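Local coordinates for uncharacterized protein (Bacteroides caccae, PDB 4R4K) that is of unknown function but has a cystatin-like fold of the NTF2 clan and holds polyethylene glycol chains at several sites in the crystal, at residues Glu98-Gln110 against Lys115-Gly127. Numbering follows the deposited sequence. Where two conformers were deposited one is given.
Sequences EESEIDLRVEFEQ and KWYVVDCYTGWYG. With PEU (2,5,8,11,14,17,20,23,26,29,32,35,38,41,44,47,50,53,56,59,62,65,68,71,74,77,80-heptacosaoxadooctacontan-82-ol), chain H; ACT (acetate ion), chain G.
Asp120 OD2 is gripped twice, by Thr36 OG1 and by a water that donates to it at 2.5 Å and also to Glu107 OE1, bridging two carboxylates whose oxygens OE1 and OD2 stay 4.3 Å apart. Glu107 CG stands anti to the backbone N (chi1 -177°) and the chain runs on extended, carrying its carboxylate out beside Asp120; OE2, its other oxygen, bonds to His90 NE2, while Arg105 NH1 makes a long salt bridge to Glu107 OE1, which probably eases the like charges. Beneath them the backbones pair as an antiparallel hairpin with a classic beta bulge: Val119 and Asp120 both face Glu107, whose N gives to Asp120 O and whose O takes Val119 N, both at 2.9 Å. On the Phe108 side, Val118 CG2 lies 3.5 Å from Phe108 CE1. Near the turn Gln110 CB stands over the Trp116 six-membered ring, 3.6 Å from its centroid, a CH-pi contact. At the far end Asp103 O accepts Gly124 N, and Trp125 lays one indole face against PEU CCR; a serine here would probably leave the CCQ-CCR part of the glycol without the face it lies on and freer to shift. The hairpin closes one edge of the five-stranded sheet: strand 104-110 pairs with 90-97, helix 12-21 covers Phe108 and Val118, and helix 135-152 backs Trp125.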
# COMPACT_ATOMS: atom_id res chain seq x y z
N GLU A 98 -3.75 3.66 -16.69
CA GLU A 98 -3.21 3.01 -17.88
C GLU A 98 -2.29 3.99 -18.58
O GLU A 98 -2.65 5.16 -18.76
CB GLU A 98 -4.29 2.66 -18.92
CG GLU A 98 -5.02 1.35 -18.76
CD GLU A 98 -5.93 1.08 -19.96
OE1 GLU A 98 -6.00 1.92 -20.89
OE2 GLU A 98 -6.60 0.05 -20.00
N GLU A 99 -1.11 3.52 -18.95
CA GLU A 99 -0.11 4.29 -19.70
C GLU A 99 0.74 5.21 -18.80
O GLU A 99 1.62 5.92 -19.30
CB GLU A 99 -0.67 5.06 -20.94
CG GLU A 99 -1.72 4.33 -21.87
CD GLU A 99 -1.84 4.97 -23.26
OE1 GLU A 99 -1.34 6.10 -23.46
OE2 GLU A 99 -2.45 4.33 -24.17
N SER A 100 0.51 5.17 -17.49
CA SER A 100 1.32 5.88 -16.50
C SER A 100 2.01 4.84 -15.63
O SER A 100 1.61 3.67 -15.63
CB SER A 100 0.49 6.85 -15.62
OG SER A 100 -0.02 7.95 -16.35
N GLU A 101 3.00 5.26 -14.85
CA GLU A 101 3.58 4.40 -13.83
C GLU A 101 2.50 4.14 -12.77
O GLU A 101 1.63 4.97 -12.51
CB GLU A 101 4.79 5.09 -13.18
CG GLU A 101 5.55 4.22 -12.21
CD GLU A 101 6.11 2.96 -12.86
OE1 GLU A 101 7.22 2.98 -13.41
OE2 GLU A 101 5.40 1.95 -12.84
N ILE A 102 2.59 2.98 -12.14
CA ILE A 102 1.63 2.61 -11.09
C ILE A 102 1.78 3.58 -9.93
O ILE A 102 2.85 4.17 -9.73
CB ILE A 102 1.84 1.19 -10.57
CG1 ILE A 102 3.21 1.06 -9.91
CG2 ILE A 102 1.61 0.18 -11.68
CD1 ILE A 102 3.35 -0.16 -9.04
N ASP A 103 0.69 3.80 -9.21
CA ASP A 103 0.76 4.61 -7.98
C ASP A 103 0.56 3.83 -6.68
O ASP A 103 0.63 4.39 -5.62
CB ASP A 103 -0.18 5.82 -8.06
CG ASP A 103 -1.60 5.45 -8.26
OD1 ASP A 103 -2.05 4.35 -7.88
OD2 ASP A 103 -2.28 6.33 -8.85
N LEU A 104 0.32 2.52 -6.77
CA LEU A 104 0.23 1.66 -5.59
C LEU A 104 0.65 0.24 -5.96
O LEU A 104 0.18 -0.29 -6.96
CB LEU A 104 -1.19 1.64 -4.98
CG LEU A 104 -1.45 0.75 -3.75
CD1 LEU A 104 -0.71 1.25 -2.53
CD2 LEU A 104 -2.94 0.64 -3.40
N ARG A 105 1.52 -0.36 -5.15
CA ARG A 105 1.81 -1.78 -5.24
C ARG A 105 1.90 -2.27 -3.80
O ARG A 105 2.63 -1.69 -3.00
CB ARG A 105 3.13 -2.04 -5.98
CG ARG A 105 3.59 -3.48 -6.16
CD ARG A 105 5.04 -3.53 -6.58
NE ARG A 105 5.44 -4.90 -6.89
CZ ARG A 105 5.90 -5.77 -6.00
NH1 ARG A 105 6.01 -5.45 -4.72
NH2 ARG A 105 6.25 -6.99 -6.41
N VAL A 106 1.10 -3.29 -3.48
CA VAL A 106 1.11 -3.89 -2.16
C VAL A 106 1.38 -5.38 -2.31
O VAL A 106 0.76 -6.08 -3.11
CB VAL A 106 -0.24 -3.73 -1.44
CG1 VAL A 106 -0.11 -4.15 0.02
CG2 VAL A 106 -0.74 -2.30 -1.57
N GLU A 107 2.37 -5.85 -1.55
CA GLU A 107 2.79 -7.24 -1.59
C GLU A 107 2.39 -7.93 -0.29
O GLU A 107 2.74 -7.46 0.81
CB GLU A 107 4.31 -7.34 -1.76
CG GLU A 107 4.81 -8.77 -1.87
CD GLU A 107 6.29 -8.86 -2.17
OE1 GLU A 107 7.03 -7.91 -1.87
OE2 GLU A 107 6.72 -9.90 -2.69
N PHE A 108 1.65 -9.03 -0.43
CA PHE A 108 1.12 -9.80 0.69
C PHE A 108 1.75 -11.19 0.68
O PHE A 108 1.94 -11.79 -0.39
CB PHE A 108 -0.37 -10.04 0.54
CG PHE A 108 -1.20 -8.81 0.50
CD1 PHE A 108 -1.70 -8.24 1.68
CD2 PHE A 108 -1.52 -8.24 -0.70
CE1 PHE A 108 -2.49 -7.12 1.61
CE2 PHE A 108 -2.30 -7.12 -0.78
CZ PHE A 108 -2.80 -6.56 0.38
N GLU A 109 2.12 -11.67 1.86
CA GLU A 109 2.67 -13.01 1.98
C GLU A 109 2.02 -13.69 3.17
O GLU A 109 1.80 -13.07 4.21
CB GLU A 109 4.19 -12.96 2.12
CG GLU A 109 4.88 -12.50 0.86
CD GLU A 109 6.39 -12.62 0.89
OE1 GLU A 109 6.97 -12.73 1.99
OE2 GLU A 109 6.99 -12.59 -0.21
N GLN A 110 1.73 -14.98 2.99
CA GLN A 110 1.22 -15.78 4.05
C GLN A 110 2.43 -16.38 4.74
O GLN A 110 3.20 -17.15 4.14
CB GLN A 110 0.26 -16.85 3.56
CG GLN A 110 -0.52 -17.46 4.71
CD GLN A 110 -1.17 -18.77 4.34
OE1 GLN A 110 -0.51 -19.67 3.87
NE2 GLN A 110 -2.45 -18.88 4.55
N LYS A 115 -0.69 -16.78 8.83
CA LYS A 115 -1.31 -15.46 8.80
C LYS A 115 -0.78 -14.66 7.61
O LYS A 115 0.37 -14.76 7.24
CB LYS A 115 -1.02 -14.71 10.09
CG LYS A 115 -1.64 -15.33 11.33
CD LYS A 115 -1.30 -14.50 12.56
CE LYS A 115 -1.97 -15.03 13.81
NZ LYS A 115 -1.59 -14.21 14.99
N TRP A 116 -1.65 -13.83 7.05
CA TRP A 116 -1.26 -12.92 5.98
C TRP A 116 -0.71 -11.62 6.53
O TRP A 116 -1.23 -11.08 7.51
CB TRP A 116 -2.44 -12.63 5.07
CG TRP A 116 -2.83 -13.79 4.21
CD1 TRP A 116 -3.81 -14.69 4.46
CD2 TRP A 116 -2.29 -14.12 2.93
NE1 TRP A 116 -3.89 -15.58 3.43
CE2 TRP A 116 -2.98 -15.25 2.47
CE3 TRP A 116 -1.28 -13.57 2.13
CZ2 TRP A 116 -2.69 -15.86 1.24
CZ3 TRP A 116 -1.01 -14.16 0.91
CH2 TRP A 116 -1.71 -15.30 0.48
N TYR A 117 0.33 -11.13 5.88
CA TYR A 117 0.94 -9.85 6.18
C TYR A 117 1.26 -9.10 4.90
O TYR A 117 1.56 -9.70 3.86
CB TYR A 117 2.26 -10.02 6.91
CG TYR A 117 2.14 -10.65 8.24
CD1 TYR A 117 2.15 -12.02 8.35
CD2 TYR A 117 2.04 -9.89 9.41
CE1 TYR A 117 2.04 -12.60 9.58
CE2 TYR A 117 1.92 -10.48 10.65
CZ TYR A 117 1.94 -11.85 10.71
OH TYR A 117 1.80 -12.46 11.91
N VAL A 118 1.24 -7.78 5.03
CA VAL A 118 1.87 -6.92 4.03
C VAL A 118 3.36 -6.89 4.33
O VAL A 118 3.74 -6.62 5.47
CB VAL A 118 1.29 -5.51 4.07
CG1 VAL A 118 2.13 -4.57 3.19
CG2 VAL A 118 -0.14 -5.55 3.59
N VAL A 119 4.17 -7.22 3.33
CA VAL A 119 5.62 -7.19 3.48
C VAL A 119 6.31 -6.10 2.67
O VAL A 119 7.48 -5.78 2.94
CB VAL A 119 6.26 -8.55 3.15
CG1 VAL A 119 5.75 -9.62 4.11
CG2 VAL A 119 6.04 -8.94 1.70
N ASP A 120 5.62 -5.51 1.69
CA ASP A 120 6.19 -4.41 0.96
C ASP A 120 5.09 -3.57 0.35
O ASP A 120 3.96 -4.06 0.13
CB ASP A 120 7.16 -4.89 -0.12
CG ASP A 120 8.23 -3.85 -0.46
OD1 ASP A 120 8.30 -2.76 0.16
OD2 ASP A 120 9.02 -4.14 -1.39
N CYS A 121 5.41 -2.32 0.10
CA CYS A 121 4.47 -1.42 -0.51
C CYS A 121 5.21 -0.28 -1.19
O CYS A 121 6.21 0.23 -0.67
CB CYS A 121 3.52 -0.87 0.54
SG CYS A 121 2.35 0.39 -0.05
N TYR A 122 4.75 0.04 -2.39
CA TYR A 122 5.08 1.28 -3.06
C TYR A 122 3.80 2.09 -3.05
O TYR A 122 2.74 1.59 -3.42
CB TYR A 122 5.53 1.06 -4.51
CG TYR A 122 5.61 2.39 -5.23
CD1 TYR A 122 6.70 3.25 -5.02
CD2 TYR A 122 4.58 2.82 -6.06
CE1 TYR A 122 6.77 4.49 -5.64
CE2 TYR A 122 4.63 4.06 -6.69
CZ TYR A 122 5.72 4.89 -6.47
OH TYR A 122 5.80 6.11 -7.07
N THR A 123 3.89 3.33 -2.59
CA THR A 123 2.75 4.24 -2.70
C THR A 123 3.15 5.58 -3.27
O THR A 123 4.18 6.16 -2.90
CB THR A 123 2.02 4.42 -1.35
OG1 THR A 123 1.02 5.43 -1.49
CG2 THR A 123 2.97 4.81 -0.25
N GLY A 124 2.32 6.09 -4.18
CA GLY A 124 2.52 7.41 -4.76
C GLY A 124 2.52 8.54 -3.74
O GLY A 124 2.91 9.64 -4.07
N TRP A 125 2.03 8.31 -2.52
CA TRP A 125 2.18 9.32 -1.45
C TRP A 125 3.65 9.72 -1.27
O TRP A 125 3.94 10.87 -0.96
CB TRP A 125 1.66 8.79 -0.11
CG TRP A 125 0.21 8.94 0.16
CD1 TRP A 125 -0.72 7.96 0.17
CD2 TRP A 125 -0.47 10.15 0.55
NE1 TRP A 125 -1.94 8.49 0.51
CE2 TRP A 125 -1.80 9.83 0.75
CE3 TRP A 125 -0.06 11.48 0.74
CZ2 TRP A 125 -2.76 10.78 1.13
CZ3 TRP A 125 -1.02 12.44 1.11
CH2 TRP A 125 -2.34 12.08 1.30
N TYR A 126 4.54 8.75 -1.44
CA TYR A 126 5.95 8.94 -1.34
C TYR A 126 6.66 8.63 -2.67
O TYR A 126 7.71 7.99 -2.71
CB TYR A 126 6.52 8.08 -0.23
CG TYR A 126 5.80 8.23 1.10
CD1 TYR A 126 5.75 9.44 1.74
CD2 TYR A 126 5.17 7.16 1.70
CE1 TYR A 126 5.09 9.57 2.94
CE2 TYR A 126 4.50 7.27 2.90
CZ TYR A 126 4.46 8.47 3.52
OH TYR A 126 3.83 8.59 4.72
N GLY A 127 6.11 9.16 -3.75
CA GLY A 127 6.67 8.96 -5.08
C GLY A 127 8.05 9.55 -5.26
O GLY A 127 8.52 10.41 -4.49
OCP PEU H . -1.79 12.56 -3.80
CCQ PEU H . -1.47 11.83 -2.61
CCR PEU H . -1.20 10.37 -2.96
OCS PEU H . -2.34 9.81 -3.63
CCT PEU H . -2.03 9.22 -4.90
CCU PEU H . -1.31 7.88 -4.73
OCV PEU H . -2.10 7.06 -3.87
CCW PEU H . -1.72 5.69 -3.87
CCX PEU H . -2.21 5.06 -2.58
OCY PEU H . -3.62 5.22 -2.41
CCZ PEU H . -4.15 4.59 -1.23
CDA PEU H . -3.77 5.32 0.06
ODB PEU H . -4.90 5.57 0.89
CDC PEU H . -5.02 6.91 1.37
CDD PEU H . -5.47 7.81 0.22
ODE PEU H . -6.04 9.03 0.71
C ACT G . 6.75 -6.14 -10.14
O ACT G . 7.99 -6.23 -10.28
OXT ACT G . 6.09 -7.01 -9.54
CH3 ACT G . 6.05 -4.93 -10.69
O HOH W 1 3.54 6.82 -8.43
O HOH W 2 9.24 -6.37 -2.60